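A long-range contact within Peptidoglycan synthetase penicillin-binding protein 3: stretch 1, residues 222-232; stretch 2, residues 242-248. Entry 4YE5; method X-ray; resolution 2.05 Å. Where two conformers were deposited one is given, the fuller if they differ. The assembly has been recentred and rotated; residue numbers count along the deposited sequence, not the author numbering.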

ATOM      1  N   ASP A 222     -10.384   2.576  10.090  1.00 17.76           N
ATOM      2  CA  ASP A 222     -11.479   3.557  10.140  1.00 20.72           C
ATOM      3  C   ASP A 222     -11.262   4.737   9.192  1.00 18.18           C
ATOM      4  O   ASP A 222     -12.203   5.200   8.538  1.00 20.75           O
ATOM      5  CB  ASP A 222     -11.711   4.049  11.575  1.00 25.81           C
ATOM      6  CG  ASP A 222     -11.935   2.889  12.559  1.00 41.72           C
ATOM      7  OD1 ASP A 222     -12.971   2.192  12.433  1.00 35.95           O
ATOM      8  OD2 ASP A 222     -11.065   2.655  13.438  1.00 46.97           O
ATOM      9  N   VAL A 223     -10.039   5.243   9.107  1.00 17.51           N
ATOM     10  CA  VAL A 223      -9.779   6.324   8.143  1.00 15.84           C
ATOM     11  C   VAL A 223      -9.889   5.797   6.703  1.00 19.07           C
ATOM     12  O   VAL A 223     -10.431   6.464   5.817  1.00 19.49           O
ATOM     13  CB  VAL A 223      -8.390   6.958   8.362  1.00 15.75           C
ATOM     14  CG1 VAL A 223      -8.116   8.058   7.325  1.00 15.18           C
ATOM     15  CG2 VAL A 223      -8.273   7.521   9.821  1.00 19.25           C
ATOM     16  N   GLN A 224      -9.355   4.604   6.467  1.00 15.63           N
ATOM     17  CA  GLN A 224      -9.410   4.010   5.134  1.00 17.58           C
ATOM     18  C   GLN A 224     -10.863   3.792   4.717  1.00 15.52           C
ATOM     19  O   GLN A 224     -11.264   4.113   3.601  1.00 15.28           O
ATOM     20  CB  GLN A 224      -8.660   2.661   5.112  1.00 19.15           C
ATOM     21  CG  GLN A 224      -8.646   2.002   3.710  1.00 17.31           C
ATOM     22  CD  GLN A 224      -7.638   2.644   2.747  1.00 16.30           C
ATOM     23  OE1 GLN A 224      -6.658   3.249   3.163  1.00 15.25           O
ATOM     24  NE2 GLN A 224      -7.857   2.452   1.458  1.00 15.22           N
ATOM     25  N   TRP A 225     -11.658   3.250   5.625  1.00 15.97           N
ATOM     26  CA  TRP A 225     -13.067   2.992   5.324  1.00 16.24           C
ATOM     27  C   TRP A 225     -13.798   4.286   5.013  1.00 18.80           C
ATOM     28  O   TRP A 225     -14.544   4.350   4.035  1.00 16.43           O
ATOM     29  CB  TRP A 225     -13.787   2.264   6.468  1.00 16.88           C
ATOM     30  CG  TRP A 225     -15.210   1.899   6.107  1.00 19.68           C
ATOM     31  CD1 TRP A 225     -15.640   0.724   5.541  1.00 20.27           C
ATOM     32  CD2 TRP A 225     -16.383   2.716   6.268  1.00 18.84           C
ATOM     33  NE1 TRP A 225     -17.000   0.764   5.349  1.00 22.40           N
ATOM     34  CE2 TRP A 225     -17.478   1.975   5.778  1.00 23.79           C
ATOM     35  CE3 TRP A 225     -16.609   4.006   6.768  1.00 23.31           C
ATOM     36  CZ2 TRP A 225     -18.781   2.481   5.774  1.00 28.17           C
ATOM     37  CZ3 TRP A 225     -17.908   4.506   6.762  1.00 25.55           C
ATOM     38  CH2 TRP A 225     -18.972   3.745   6.269  1.00 27.92           C
ATOM     39  N   TYR A 226     -13.594   5.317   5.833  1.00 15.90           N
ATOM     40  CA  TYR A 226     -14.312   6.580   5.584  1.00 15.69           C
ATOM     41  C   TYR A 226     -13.865   7.238   4.274  1.00 16.87           C
ATOM     42  O   TYR A 226     -14.660   7.838   3.540  1.00 16.37           O
ATOM     43  CB  TYR A 226     -14.181   7.552   6.757  1.00 22.56           C
ATOM     44  CG  TYR A 226     -15.188   8.687   6.687  1.00 24.51           C
ATOM     45  CD1 TYR A 226     -16.507   8.511   7.117  1.00 26.03           C
ATOM     46  CD2 TYR A 226     -14.826   9.913   6.188  1.00 15.14           C
ATOM     47  CE1 TYR A 226     -17.434   9.551   7.035  1.00 26.76           C
ATOM     48  CE2 TYR A 226     -15.746  10.957   6.080  1.00 19.14           C
ATOM     49  CZ  TYR A 226     -17.042  10.776   6.516  1.00 23.99           C
ATOM     50  OH  TYR A 226     -17.939  11.826   6.424  1.00 29.76           O
ATOM     51  N   THR A 227     -12.573   7.133   3.973  1.00 16.70           N
ATOM     52  CA  THR A 227     -12.069   7.740   2.755  1.00 15.93           C
ATOM     53  C   THR A 227     -12.665   7.036   1.524  1.00 17.49           C
ATOM     54  O   THR A 227     -13.063   7.694   0.557  1.00 15.17           O
ATOM     55  CB  THR A 227     -10.530   7.692   2.718  1.00 18.97           C
ATOM     56  OG1 THR A 227     -10.017   8.410   3.853  1.00 16.34           O
ATOM     57  CG2 THR A 227     -10.018   8.338   1.442  1.00 16.40           C
ATOM     58  N   GLU A 228     -12.746   5.707   1.576  1.00 14.80           N
ATOM     59  CA  GLU A 228     -13.372   4.954   0.484  1.00 16.54           C
ATOM     60  C   GLU A 228     -14.857   5.299   0.363  1.00 15.94           C
ATOM     61  O   GLU A 228     -15.387   5.420  -0.743  1.00 18.81           O
ATOM     62  CB  GLU A 228     -13.161   3.440   0.659  1.00 15.46           C
ATOM     63  CG  GLU A 228     -11.707   3.038   0.398  1.00 16.20           C
ATOM     64  CD  GLU A 228     -11.436   1.542   0.582  1.00 24.20           C
ATOM     65  OE1 GLU A 228     -12.388   0.789   0.835  1.00 18.99           O
ATOM     66  OE2 GLU A 228     -10.262   1.138   0.433  1.00 21.91           O
ATOM     67  N   LYS A 229     -15.508   5.483   1.505  1.00 15.54           N
ATOM     68  CA  LYS A 229     -16.906   5.900   1.544  1.00 15.88           C
ATOM     69  C   LYS A 229     -17.097   7.308   0.918  1.00 15.42           C
ATOM     70  O   LYS A 229     -18.030   7.547   0.142  1.00 17.45           O
ATOM     71  CB  LYS A 229     -17.415   5.887   2.994  1.00 19.03           C
ATOM     72  CG  LYS A 229     -18.917   6.206   3.135  1.00 23.62           C
ATOM     73  CD  LYS A 229     -19.765   5.093   2.527  1.00 24.32           C
ATOM     74  CE  LYS A 229     -21.261   5.416   2.599  1.00 32.68           C
ATOM     75  NZ  LYS A 229     -22.050   4.341   1.943  1.00 38.54           N
ATOM     76  N   VAL A 230     -16.206   8.237   1.248  1.00 15.44           N
ATOM     77  CA  VAL A 230     -16.273   9.568   0.648  1.00 15.81           C
ATOM     78  C   VAL A 230     -16.088   9.483  -0.863  1.00 16.69           C
ATOM     79  O   VAL A 230     -16.788  10.144  -1.632  1.00 15.92           O
ATOM     80  CB  VAL A 230     -15.212  10.512   1.240  1.00 21.42           C
ATOM     81  CG1 VAL A 230     -15.059  11.758   0.375  1.00 22.50           C
ATOM     82  CG2 VAL A 230     -15.605  10.884   2.672  1.00 16.82           C
ATOM     83  N   LEU A 231     -15.155   8.653  -1.308  1.00 15.45           N
ATOM     84  CA  LEU A 231     -14.963   8.510  -2.754  1.00 14.16           C
ATOM     85  C   LEU A 231     -16.184   7.881  -3.434  1.00 17.77           C
ATOM     86  O   LEU A 231     -16.534   8.257  -4.560  1.00 18.13           O
ATOM     87  CB  LEU A 231     -13.700   7.700  -3.071  1.00 14.79           C
ATOM     88  CG  LEU A 231     -12.385   8.395  -2.709  1.00 14.95           C
ATOM     89  CD1 LEU A 231     -11.261   7.421  -2.932  1.00 13.88           C
ATOM     90  CD2 LEU A 231     -12.195   9.695  -3.538  1.00 14.07           C
ATOM     91  N   SER A 232     -16.812   6.922  -2.759  0.51 15.28           N
ATOM     92  CA  SER A 232     -18.006   6.276  -3.301  0.51 19.98           C
ATOM     93  C   SER A 232     -19.165   7.275  -3.375  0.51 19.09           C
ATOM     94  O   SER A 232     -19.823   7.394  -4.397  0.51 18.87           O
ATOM     95  CB  SER A 232     -18.381   5.046  -2.464  0.51 19.80           C
ATOM     96  OG  SER A 232     -19.700   4.612  -2.734  0.51 21.29           O
TER
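Stretch 2, residues 242-248: WGIAMVQ

How does the second stretch lie on the first? Residues 222-232 are helical throughout, whereas 242-248 run as an extended strand, with extended phi/psi values such as -144/146 at Gly243 and -123/125 at Val247. The strand runs roughly antiparallel to the helix: their N-to-C directions differ by 152°, and the axes approach to 8.8 Å. As the helix advances, its partners therefore step backward along the strand: Val223 CA lies 8.4 Å from Val247 CA, Thr227 CA 7.1 Å from Ala245 CA and Leu231 CA 6.3 Å from Gly243 CA, so the backbones draw closer toward the Leu231 end.

What does the strand meet first along residues 222-232? Asp222 is far from the strand. Val223 points its CB toward the strand and meets Val247, which points back; Val223 CG1 lies 4.3 Å from Val247 CG2, a loose apolar contact between two t rotamers. The amide of Gln224 is occupied along the helix, its NE2 donating to Glu228 OE2 at 2.9 Å, and neither residue touches the strand. Trp225 and Tyr226 are out of reach of it.

How does a threonine fit into this largely apolar contact? Thr227, one helical turn beyond Val223, adopts the m rotamer and donates a hydrogen bond from its OG1 to Val223 O at 2.8 Å. The hydroxyl is thus satisfied within its own helix and needs no partner on the strand. Its methyl packs on the small side chain of Ala245, with Thr227 CG2 3.6 Å from Ala245 CB, while Thr227 OG1 lies 4.2 Å from Val247 CG2. Thr227 thus touches two strand residues whose CB atoms point toward the helix; Met246, between them and present as selenomethionine, points away.

What closes the contact at the far end? Leu231, a further turn along and in the m,t rotamer, has more surface covered by the other stretch than any other residue here. Its CD1 lies 3.9 Å from Gly243 O, 4.1 Å from Ile244 CA and 4.0 Å from Ala245 CB, so the methyl rests against strand backbone as well as a side chain. Gly243 has no side chain; a CB built there would point toward the helix and come within 3.4 Å of Leu231 CD2, which is tight. No hydrogen bond crosses between the stretches, and the 240 Å² they bury together comes from packing at every fourth helical residue.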

ATOM      1  N   TRP A 242     -13.198   8.221 -12.115  1.00 16.38           N
ATOM      2  CA  TRP A 242     -12.574   7.561 -10.969  1.00 18.29           C
ATOM      3  C   TRP A 242     -12.102   8.628 -10.014  1.00 19.24           C
ATOM      4  O   TRP A 242     -12.037   9.802 -10.385  1.00 14.68           O
ATOM      5  CB  TRP A 242     -11.404   6.609 -11.350  1.00 16.59           C
ATOM      6  CG  TRP A 242     -10.277   7.167 -12.250  1.00 16.80           C
ATOM      7  CD1 TRP A 242     -10.028   6.796 -13.553  1.00 16.51           C
ATOM      8  CD2 TRP A 242      -9.238   8.117 -11.902  1.00 15.32           C
ATOM      9  NE1 TRP A 242      -8.927   7.473 -14.030  1.00 18.65           N
ATOM     10  CE2 TRP A 242      -8.419   8.271 -13.044  1.00 17.74           C
ATOM     11  CE3 TRP A 242      -8.929   8.846 -10.751  1.00 14.65           C
ATOM     12  CZ2 TRP A 242      -7.320   9.140 -13.066  1.00 19.62           C
ATOM     13  CZ3 TRP A 242      -7.822   9.709 -10.771  1.00 20.29           C
ATOM     14  CH2 TRP A 242      -7.043   9.853 -11.934  1.00 17.10           C
ATOM     15  N   GLY A 243     -11.813   8.227  -8.779  1.00 14.45           N
ATOM     16  CA  GLY A 243     -11.276   9.152  -7.797  1.00 14.29           C
ATOM     17  C   GLY A 243     -10.273   8.399  -6.944  1.00 16.43           C
ATOM     18  O   GLY A 243     -10.433   7.192  -6.718  1.00 14.29           O
ATOM     19  N   ILE A 244      -9.226   9.090  -6.505  1.00 16.06           N
ATOM     20  CA  ILE A 244      -8.265   8.495  -5.568  1.00 14.66           C
ATOM     21  C   ILE A 244      -7.992   9.518  -4.472  1.00 16.92           C
ATOM     22  O   ILE A 244      -8.153  10.714  -4.686  1.00 14.52           O
ATOM     23  CB  ILE A 244      -6.944   8.077  -6.274  1.00 19.40           C
ATOM     24  CG1 ILE A 244      -6.136   9.285  -6.701  1.00 19.48           C
ATOM     25  CG2 ILE A 244      -7.201   7.161  -7.497  1.00 15.88           C
ATOM     26  CD1 ILE A 244      -5.056   8.971  -7.780  1.00 25.72           C
ATOM     27  N   ALA A 245      -7.600   9.056  -3.288  1.00 13.39           N
ATOM     28  CA  ALA A 245      -7.393   9.951  -2.155  1.00 13.09           C
ATOM     29  C   ALA A 245      -6.341   9.356  -1.265  1.00 17.44           C
ATOM     30  O   ALA A 245      -6.211   8.124  -1.175  1.00 16.64           O
ATOM     31  CB  ALA A 245      -8.685  10.115  -1.348  1.00 12.99           C
HETATM   32  N   MSE A 246      -5.609  10.223  -0.580  1.00 16.89           N
HETATM   33  CA  MSE A 246      -4.549   9.784   0.318  1.00 14.75           C
HETATM   34  C   MSE A 246      -4.528  10.664   1.544  1.00 14.29           C
HETATM   35  O   MSE A 246      -4.741  11.875   1.437  1.00 14.97           O
HETATM   36  CB  MSE A 246      -3.194   9.895  -0.396  1.00 13.93           C
HETATM   37  CG  MSE A 246      -2.033   9.500   0.459  1.00 24.32           C
HETATM   38 SE   MSE A 246      -0.468   9.569  -0.670  0.56 16.97          SE
HETATM   39  CE  MSE A 246       0.772   8.791   0.539  1.00 16.61           C
ATOM     40  N   VAL A 247      -4.276  10.069   2.708  1.00 14.02           N
ATOM     41  CA  VAL A 247      -4.105  10.841   3.931  1.00 14.16           C
ATOM     42  C   VAL A 247      -2.737  10.510   4.523  1.00 15.60           C
ATOM     43  O   VAL A 247      -2.430   9.337   4.763  1.00 15.92           O
ATOM     44  CB  VAL A 247      -5.199  10.509   4.994  1.00 14.32           C
ATOM     45  CG1 VAL A 247      -4.904  11.277   6.300  1.00 14.57           C
ATOM     46  CG2 VAL A 247      -6.598  10.840   4.474  1.00 13.86           C
ATOM     47  N   GLN A 248      -1.916  11.527   4.754  1.00 14.85           N
ATOM     48  CA  GLN A 248      -0.581  11.323   5.312  1.00 15.51           C
ATOM     49  C   GLN A 248      -0.383  12.101   6.622  1.00 15.88           C
ATOM     50  O   GLN A 248      -0.799  13.259   6.730  1.00 15.58           O
ATOM     51  CB  GLN A 248       0.479  11.768   4.276  1.00 15.60           C
ATOM     52  CG  GLN A 248       1.929  11.672   4.763  1.00 16.42           C
ATOM     53  CD  GLN A 248       2.920  11.813   3.634  1.00 25.84           C
ATOM     54  OE1 GLN A 248       2.698  11.304   2.537  1.00 21.51           O
ATOM     55  NE2 GLN A 248       4.012  12.514   3.886  1.00 17.23           N
TER